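Local coordinates for mannose-6-phosphate isomerase (Helicobacter pylori, PDB 2QH5), which probably makes GDP-mannose from mannose 1-phosphate and GTP through the nucleotidyltransferase domain seen here, the N-terminal part of a type 2 mannose-6-phosphate isomerase, at residues Y26-F30 with H62-A66; A121-A125 with V260-A264; I145-T150 with A175-Q179. The contacts are given in a common frame with arbitrary orientation. Numbering follows the deposited sequence.

Contact 1 of 3, residues Y26-F30 with H62-A66; sequences YPKQF and HYFLA
An apolar, largely aromatic contact joins the loop between strand 5-10 and helix 39-48 to helix 63-69. Segment 26-30 runs extended through Pro-27 (psi 161°), then closes into a 3-10 turn at 28-30; in segment 62-66, Ala-66 N bonds to His-62 O at 2.8 Å. CA atoms pair Tyr-26 with His-62 (8.0 Å) and Phe-30 with Ala-66 (7.4 Å). No hydrogen bond crosses. Pro-27 CG lies over the imidazole face of His-62, 3.7 Å from its centroid, while Leu-65 (chi1 t, chi2 p) sets CD2 between two rings, 4.3 Å from the Tyr-26 centroid and 3.9 Å from Phe-30 CG. Both are CH-pi contacts at His-62 and Tyr-26. Phe-30 (chi1 m) fills the middle, its CE1 3.8 Å from Ala-66 CB and its CE2 4.0 Å from His-62 CB. Aromatic and proline side chains of a loop thus cover the N-terminal part of a helix flanking the central sheet. Beyond the pair, Phe-30 meets Phe-40 of helix 39-48, and Ala-66 rests on Phe-81 of strand 78-84.

Contact 2 of 3, residues A121-A125 with V260-A264; sequences AYENA and VELNA
Ala-121 opens the helical side of this buried contact, in the first turns of helix 119-134, with its CB directed at the chain leaving strand 257-261. That methyl lies 3.3 Å from Asn-263 O and 4.1 Å from Ala-264 CB; the CA atoms of Ala-121 and Ala-264 are 5.5 Å apart, an approach that the small side chains allow. Tyr-122 follows with chi1 t, its CD1 4.2 Å from Leu-262 CD2, and its hydroxyl is hydrogen-bonded to Asn-47. One turn on, Ala-125 faces the strand again: its CB is 3.9 Å from Val-260 CG1 (chi1 t), 4.1 Å from Glu-261 O and 4.3 Å from Leu-262 CD2. Ala-125 and Val-260 are matched at 6.3 Å between CA atoms, so the helix and the 260-264 segment run in opposite directions. Segment 260-264 is extended as far as Asn-263, with phi/psi of -131°/132° at Val-260 and -102°/101° at Leu-262, and no hydrogen bond links it to the helix. Backbone hydrogen bonds tie it to other neighbours, Val-260 to Thr-140 and Gly-142, Leu-262 to Gly-142, and Ala-264 to Asp-118. A helix laid through alanines against an edge strand of the mixed sheet is the alpha/beta layering of the GT-A, Rossmann-like nucleotidyltransferase fold.

Contact 3 of 3, residues I145-T150 with A175-Q179; sequences IDKPNT and AIEFQ
An inverse gamma turn centred on Pro-148, with a weak hydrogen bond from Asn-149 N to Lys-147 O (3.0 Å), presents the loop between strands 138-144 and 153-156 to helix 172-181, forming a surface contact in the nucleotidyltransferase domain. Pro-148 (phi/psi -73°/88°) points toward the helix, its CA 5.8 Å from that of Ala-175. Its CB lies 3.4 Å from Ala-175 O and 3.3 Å from Gln-179 OE1, and its CG 3.7 Å from Ile-176 CD1. Gln-179, with chi1 t and chi2 p, reaches from the helix to the loop: NE2 gives a weak hydrogen bond to Asp-146 O (3.1 Å, N-H...O angle 122°), while OE1 is buried against Ile-145 CG2 at 3.2 Å and has no polar partner in the model. Thr-150 CG2 finishes the contact, 3.8 Å from Ala-175 CB. Within the loop, Asp-146 OD1 accepts from Lys-147 N at 2.8 Å. Tyr-154 of strand 153-156 touches Ile-145, Pro-148 and Ala-175, and Ile-145 also packs on Phe-184 and Phe-186 of strand 184-194.

In the fold
Contact 2 is the most buried, contact 1 is partly buried and contact 3 lies at the surface, its centre about 23 Å from that of the chain. Their chemistry follows: alanine methyls against aliphatic side chains, with one tyrosine, in contact 2; aromatic rings and CH-pi contacts in contact 1; and in contact 3 a proline turn and the only hydrogen bond, a weak one, to cross any contact. Contacts 2 and 3 share a framework, since strand 138-144 pairs with strand 257-261 and leads into the loop 145-150, and both touch strand 184-194. The centre of contact 1, which borders strand 78-84, is about 27 Å from that of contact 2 and 32 Å from that of contact 3.

Contact 1 of 3, residues Y26-F30 with H62-A66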
loop_
_atom_site.group_PDB
_atom_site.type_symbol
_atom_site.label_atom_id
_atom_site.label_comp_id
_atom_site.label_asym_id
_atom_site.label_seq_id
_atom_site.Cartn_x
_atom_site.Cartn_y
_atom_site.Cartn_z
ATOM N N TYR A 26 1.858 20.124 -7.466
ATOM C CA TYR A 26 1.852 19.233 -8.624
ATOM C C TYR A 26 2.860 18.090 -8.429
ATOM O O TYR A 26 3.963 18.138 -8.981
ATOM C CB TYR A 26 2.181 20.027 -9.893
ATOM C CG TYR A 26 1.292 19.711 -11.074
ATOM C CD1 TYR A 26 1.520 18.586 -11.865
ATOM C CD2 TYR A 26 0.224 20.543 -11.406
ATOM C CE1 TYR A 26 0.704 18.293 -12.952
ATOM C CE2 TYR A 26 -0.597 20.261 -12.491
ATOM C CZ TYR A 26 -0.350 19.134 -13.260
ATOM O OH TYR A 26 -1.156 18.841 -14.337
ATOM N N PRO A 27 2.483 17.059 -7.644
ATOM C CA PRO A 27 3.389 15.978 -7.232
ATOM C C PRO A 27 3.853 15.072 -8.366
ATOM O O PRO A 27 3.217 15.009 -9.423
ATOM C CB PRO A 27 2.551 15.172 -6.230
ATOM C CG PRO A 27 1.438 16.066 -5.850
ATOM C CD PRO A 27 1.141 16.860 -7.077
ATOM N N LYS A 28 4.944 14.356 -8.104
ATOM C CA LYS A 28 5.717 13.656 -9.132
ATOM C C LYS A 28 4.991 12.520 -9.862
ATOM O O LYS A 28 5.191 12.331 -11.064
ATOM C CB LYS A 28 7.045 13.153 -8.546
ATOM C CG LYS A 28 7.901 14.249 -7.895
ATOM C CD LYS A 28 9.341 13.788 -7.640
ATOM C CE LYS A 28 10.214 13.926 -8.890
ATOM N NZ LYS A 28 11.592 13.380 -8.706
ATOM N N GLN A 29 4.144 11.781 -9.147
ATOM C CA GLN A 29 3.482 10.601 -9.712
ATOM C C GLN A 29 2.358 10.906 -10.703
ATOM O O GLN A 29 1.741 9.984 -11.234
ATOM C CB GLN A 29 2.948 9.679 -8.608
ATOM C CG GLN A 29 1.680 10.177 -7.917
ATOM C CD GLN A 29 1.888 10.460 -6.448
ATOM O OE1 GLN A 29 2.075 9.539 -5.654
ATOM N NE2 GLN A 29 1.846 11.731 -6.074
ATOM N N PHE A 30 2.093 12.185 -10.954
ATOM C CA PHE A 30 1.026 12.568 -11.875
ATOM C C PHE A 30 1.525 13.007 -13.248
ATOM O O PHE A 30 0.732 13.170 -14.176
ATOM C CB PHE A 30 0.146 13.648 -11.253
ATOM C CG PHE A 30 -0.693 13.150 -10.117
ATOM C CD1 PHE A 30 -1.796 12.333 -10.357
ATOM C CD2 PHE A 30 -0.373 13.484 -8.808
ATOM C CE1 PHE A 30 -2.571 11.862 -9.314
ATOM C CE2 PHE A 30 -1.143 13.017 -7.756
ATOM C CZ PHE A 30 -2.247 12.205 -8.008
ATOM N N HIS A 62 -5.619 17.000 -5.244
ATOM C CA HIS A 62 -5.305 16.328 -6.506
ATOM C C HIS A 62 -6.412 15.426 -7.021
ATOM O O HIS A 62 -6.225 14.748 -8.027
ATOM C CB HIS A 62 -3.986 15.547 -6.413
ATOM C CG HIS A 62 -2.926 16.254 -5.631
ATOM N ND1 HIS A 62 -2.359 15.718 -4.494
ATOM C CD2 HIS A 62 -2.347 17.466 -5.803
ATOM C CE1 HIS A 62 -1.471 16.566 -4.005
ATOM N NE2 HIS A 62 -1.444 17.634 -4.782
ATOM N N TYR A 63 -7.563 15.423 -6.345
ATOM C CA TYR A 63 -8.671 14.547 -6.737
ATOM C C TYR A 63 -8.934 14.622 -8.240
ATOM O O TYR A 63 -8.867 13.607 -8.940
ATOM C CB TYR A 63 -9.956 14.856 -5.948
ATOM C CG TYR A 63 -11.169 14.136 -6.507
ATOM C CD1 TYR A 63 -12.159 14.819 -7.209
ATOM C CD2 TYR A 63 -11.309 12.761 -6.364
ATOM C CE1 TYR A 63 -13.260 14.145 -7.743
ATOM C CE2 TYR A 63 -12.400 12.087 -6.888
ATOM C CZ TYR A 63 -13.371 12.778 -7.570
ATOM O OH TYR A 63 -14.448 12.093 -8.080
ATOM N N PHE A 64 -9.201 15.830 -8.732
ATOM C CA PHE A 64 -9.589 16.030 -10.128
ATOM C C PHE A 64 -8.458 15.774 -11.118
ATOM O O PHE A 64 -8.704 15.379 -12.261
ATOM C CB PHE A 64 -10.203 17.417 -10.320
ATOM C CG PHE A 64 -11.477 17.614 -9.544
ATOM C CD1 PHE A 64 -12.710 17.242 -10.094
ATOM C CD2 PHE A 64 -11.440 18.144 -8.255
ATOM C CE1 PHE A 64 -13.885 17.407 -9.369
ATOM C CE2 PHE A 64 -12.603 18.320 -7.511
ATOM C CZ PHE A 64 -13.837 17.945 -8.072
ATOM N N LEU A 65 -7.223 15.988 -10.667
ATOM C CA LEU A 65 -6.040 15.575 -11.416
ATOM C C LEU A 65 -5.999 14.041 -11.584
ATOM O O LEU A 65 -5.827 13.530 -12.698
ATOM C CB LEU A 65 -4.772 16.098 -10.722
ATOM C CG LEU A 65 -3.402 15.846 -11.356
ATOM C CD1 LEU A 65 -3.403 16.239 -12.820
ATOM C CD2 LEU A 65 -2.333 16.612 -10.598
ATOM N N ALA A 66 -6.177 13.324 -10.474
ATOM C CA ALA A 66 -6.206 11.869 -10.469
ATOM C C ALA A 66 -7.337 11.317 -11.342
ATOM O O ALA A 66 -7.116 10.439 -12.180
ATOM C CB ALA A 66 -6.345 11.367 -9.045
#

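Contact 2 of 3, residues A121-A125 with V260-A264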
loop_
_atom_site.group_PDB
_atom_site.type_symbol
_atom_site.label_atom_id
_atom_site.label_comp_id
_atom_site.label_asym_id
_atom_site.label_seq_id
_atom_site.Cartn_x
_atom_site.Cartn_y
_atom_site.Cartn_z
ATOM N N ALA A 121 5.538 -11.333 -14.464
ATOM C CA ALA A 121 6.201 -11.614 -13.195
ATOM C C ALA A 121 5.493 -10.916 -12.029
ATOM O O ALA A 121 5.513 -11.409 -10.891
ATOM C CB ALA A 121 7.657 -11.191 -13.261
ATOM N N TYR A 122 4.876 -9.767 -12.326
ATOM C CA TYR A 122 4.057 -9.038 -11.361
ATOM C C TYR A 122 2.799 -9.820 -11.024
ATOM O O TYR A 122 2.460 -9.986 -9.856
ATOM C CB TYR A 122 3.662 -7.661 -11.903
ATOM C CG TYR A 122 2.859 -6.843 -10.914
ATOM C CD1 TYR A 122 3.494 -6.141 -9.895
ATOM C CD2 TYR A 122 1.464 -6.783 -10.984
ATOM C CE1 TYR A 122 2.776 -5.404 -8.978
ATOM C CE2 TYR A 122 0.733 -6.046 -10.065
ATOM C CZ TYR A 122 1.398 -5.357 -9.064
ATOM O OH TYR A 122 0.701 -4.611 -8.143
ATOM N N GLU A 123 2.119 -10.292 -12.062
ATOM C CA GLU A 123 0.842 -10.984 -11.932
ATOM C C GLU A 123 0.976 -12.298 -11.165
ATOM O O GLU A 123 0.058 -12.694 -10.438
ATOM C CB GLU A 123 0.288 -11.246 -13.329
ATOM C CG GLU A 123 -1.209 -11.411 -13.416
ATOM C CD GLU A 123 -1.755 -10.939 -14.758
ATOM O OE1 GLU A 123 -1.051 -10.164 -15.448
ATOM O OE2 GLU A 123 -2.887 -11.332 -15.118
ATOM N N ASN A 124 2.124 -12.959 -11.345
ATOM C CA ASN A 124 2.455 -14.218 -10.662
ATOM C C ASN A 124 2.637 -14.015 -9.161
ATOM O O ASN A 124 2.036 -14.735 -8.352
ATOM C CB ASN A 124 3.736 -14.838 -11.246
ATOM C CG ASN A 124 3.566 -15.328 -12.682
ATOM O OD1 ASN A 124 2.497 -15.803 -13.077
ATOM N ND2 ASN A 124 4.634 -15.222 -13.468
ATOM N N ALA A 125 3.472 -13.031 -8.813
ATOM C CA ALA A 125 3.713 -12.616 -7.427
ATOM C C ALA A 125 2.428 -12.219 -6.696
ATOM O O ALA A 125 2.267 -12.516 -5.508
ATOM C CB ALA A 125 4.726 -11.481 -7.378
ATOM N N VAL A 260 7.159 -12.414 -0.770
ATOM C CA VAL A 260 7.155 -12.915 -2.147
ATOM C C VAL A 260 8.141 -12.053 -2.940
ATOM O O VAL A 260 8.108 -10.834 -2.834
ATOM C CB VAL A 260 5.743 -12.845 -2.789
ATOM C CG1 VAL A 260 5.748 -13.439 -4.191
ATOM C CG2 VAL A 260 4.722 -13.571 -1.935
ATOM N N GLU A 261 9.028 -12.674 -3.713
ATOM C CA GLU A 261 10.040 -11.924 -4.471
ATOM C C GLU A 261 9.454 -11.182 -5.670
ATOM O O GLU A 261 8.671 -11.743 -6.439
ATOM C CB GLU A 261 11.158 -12.849 -4.954
ATOM C CG GLU A 261 11.923 -13.563 -3.855
ATOM C CD GLU A 261 12.716 -14.745 -4.379
ATOM O OE1 GLU A 261 13.316 -14.628 -5.469
ATOM O OE2 GLU A 261 12.739 -15.794 -3.699
ATOM N N LEU A 262 9.835 -9.918 -5.819
ATOM C CA LEU A 262 9.464 -9.136 -6.994
ATOM C C LEU A 262 10.630 -9.028 -7.968
ATOM O O LEU A 262 11.560 -8.237 -7.770
ATOM C CB LEU A 262 8.952 -7.742 -6.611
ATOM C CG LEU A 262 7.434 -7.545 -6.538
ATOM C CD1 LEU A 262 7.100 -6.154 -6.029
ATOM C CD2 LEU A 262 6.779 -7.779 -7.892
ATOM N N ASN A 263 10.575 -9.847 -9.014
ATOM C CA ASN A 263 11.565 -9.816 -10.080
ATOM C C ASN A 263 10.877 -9.328 -11.345
ATOM O O ASN A 263 10.581 -10.115 -12.249
ATOM C CB ASN A 263 12.165 -11.210 -10.293
ATOM C CG ASN A 263 12.265 -12.009 -9.002
ATOM O OD1 ASN A 263 12.725 -11.504 -7.977
ATOM N ND2 ASN A 263 11.833 -13.266 -9.049
ATOM N N ALA A 264 10.607 -8.026 -11.395
ATOM C CA ALA A 264 9.789 -7.459 -12.464
ATOM C C ALA A 264 10.281 -6.096 -12.966
ATOM O O ALA A 264 9.524 -5.362 -13.605
ATOM C CB ALA A 264 8.331 -7.375 -12.013
#

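Contact 3 of 3, residues I145-T150 with A175-Q179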
loop_
_atom_site.group_PDB
_atom_site.type_symbol
_atom_site.label_atom_id
_atom_site.label_comp_id
_atom_site.label_asym_id
_atom_site.label_seq_id
_atom_site.Cartn_x
_atom_site.Cartn_y
_atom_site.Cartn_z
ATOM N N ILE A 145 18.505 -6.376 -3.434
ATOM C CA ILE A 145 19.342 -5.198 -3.243
ATOM C C ILE A 145 20.547 -5.163 -4.182
ATOM O O ILE A 145 21.272 -6.153 -4.315
ATOM C CB ILE A 145 19.867 -5.148 -1.787
ATOM C CG1 ILE A 145 18.714 -5.292 -0.789
ATOM C CG2 ILE A 145 20.667 -3.875 -1.539
ATOM C CD1 ILE A 145 19.158 -5.430 0.655
ATOM N N ASP A 146 20.753 -4.022 -4.838
ATOM C CA ASP A 146 22.030 -3.740 -5.496
ATOM C C ASP A 146 22.758 -2.572 -4.815
ATOM O O ASP A 146 23.870 -2.741 -4.307
ATOM C CB ASP A 146 21.875 -3.527 -7.016
ATOM C CG ASP A 146 20.560 -2.863 -7.398
ATOM O OD1 ASP A 146 20.268 -1.758 -6.891
ATOM O OD2 ASP A 146 19.826 -3.446 -8.226
ATOM N N LYS A 147 22.119 -1.404 -4.788
ATOM C CA LYS A 147 22.686 -0.224 -4.133
ATOM C C LYS A 147 22.038 0.022 -2.769
ATOM O O LYS A 147 20.876 0.422 -2.693
ATOM C CB LYS A 147 22.551 1.020 -5.022
ATOM C CG LYS A 147 23.518 1.076 -6.209
ATOM C CD LYS A 147 22.936 0.447 -7.478
ATOM C CE LYS A 147 21.737 1.233 -8.008
ATOM N NZ LYS A 147 22.052 2.667 -8.272
ATOM N N PRO A 148 22.796 -0.220 -1.686
ATOM C CA PRO A 148 22.289 -0.110 -0.314
ATOM C C PRO A 148 22.048 1.324 0.197
ATOM O O PRO A 148 22.936 1.923 0.814
ATOM C CB PRO A 148 23.374 -0.807 0.519
ATOM C CG PRO A 148 24.611 -0.728 -0.300
ATOM C CD PRO A 148 24.207 -0.644 -1.737
ATOM N N ASN A 149 20.848 1.855 -0.044
ATOM C CA ASN A 149 20.454 3.156 0.518
ATOM C C ASN A 149 19.535 3.018 1.739
ATOM O O ASN A 149 18.729 2.089 1.822
ATOM C CB ASN A 149 19.840 4.078 -0.547
ATOM C CG ASN A 149 18.449 3.645 -0.976
ATOM O OD1 ASN A 149 17.447 4.168 -0.483
ATOM N ND2 ASN A 149 18.381 2.692 -1.899
ATOM N N THR A 150 19.657 3.956 2.673
ATOM C CA THR A 150 19.056 3.819 4.003
ATOM C C THR A 150 17.664 4.432 4.161
ATOM O O THR A 150 17.184 4.616 5.283
ATOM C CB THR A 150 19.976 4.403 5.087
ATOM O OG1 THR A 150 20.238 5.784 4.806
ATOM C CG2 THR A 150 21.284 3.642 5.128
ATOM N N ALA A 175 23.311 -1.096 6.751
ATOM C CA ALA A 175 22.885 -1.292 5.360
ATOM C C ALA A 175 23.983 -1.889 4.478
ATOM O O ALA A 175 23.700 -2.503 3.443
ATOM C CB ALA A 175 22.389 0.023 4.769
ATOM N N ILE A 176 25.230 -1.696 4.894
ATOM C CA ILE A 176 26.376 -2.229 4.173
ATOM C C ILE A 176 26.776 -3.574 4.783
ATOM O O ILE A 176 27.353 -4.430 4.106
ATOM C CB ILE A 176 27.551 -1.204 4.155
ATOM C CG1 ILE A 176 27.837 -0.733 2.723
ATOM C CG2 ILE A 176 28.807 -1.728 4.881
ATOM C CD1 ILE A 176 26.989 0.451 2.287
ATOM N N GLU A 177 26.440 -3.758 6.059
ATOM C CA GLU A 177 26.704 -5.008 6.767
ATOM C C GLU A 177 25.732 -6.102 6.325
ATOM O O GLU A 177 26.112 -7.268 6.199
ATOM C CB GLU A 177 26.608 -4.787 8.276
ATOM C CG GLU A 177 27.261 -5.870 9.112
ATOM C CD GLU A 177 27.516 -5.426 10.541
ATOM O OE1 GLU A 177 26.610 -4.817 11.154
ATOM O OE2 GLU A 177 28.625 -5.694 11.050
ATOM N N PHE A 178 24.482 -5.711 6.083
ATOM C CA PHE A 178 23.455 -6.626 5.587
ATOM C C PHE A 178 23.561 -6.803 4.069
ATOM O O PHE A 178 22.872 -7.641 3.480
ATOM C CB PHE A 178 22.049 -6.140 5.971
ATOM C CG PHE A 178 21.800 -6.088 7.462
ATOM C CD1 PHE A 178 22.386 -7.012 8.323
ATOM C CD2 PHE A 178 20.948 -5.128 7.999
ATOM C CE1 PHE A 178 22.146 -6.964 9.693
ATOM C CE2 PHE A 178 20.701 -5.071 9.367
ATOM C CZ PHE A 178 21.300 -5.992 10.214
ATOM N N GLN A 179 24.421 -5.997 3.449
ATOM C CA GLN A 179 24.759 -6.143 2.038
ATOM C C GLN A 179 25.591 -7.408 1.843
ATOM O O GLN A 179 25.279 -8.244 0.991
ATOM C CB GLN A 179 25.540 -4.916 1.551
ATOM C CG GLN A 179 25.809 -4.878 0.054
ATOM C CD GLN A 179 24.574 -4.517 -0.749
ATOM O OE1 GLN A 179 23.607 -3.983 -0.209
ATOM N NE2 GLN A 179 24.602 -4.805 -2.045
#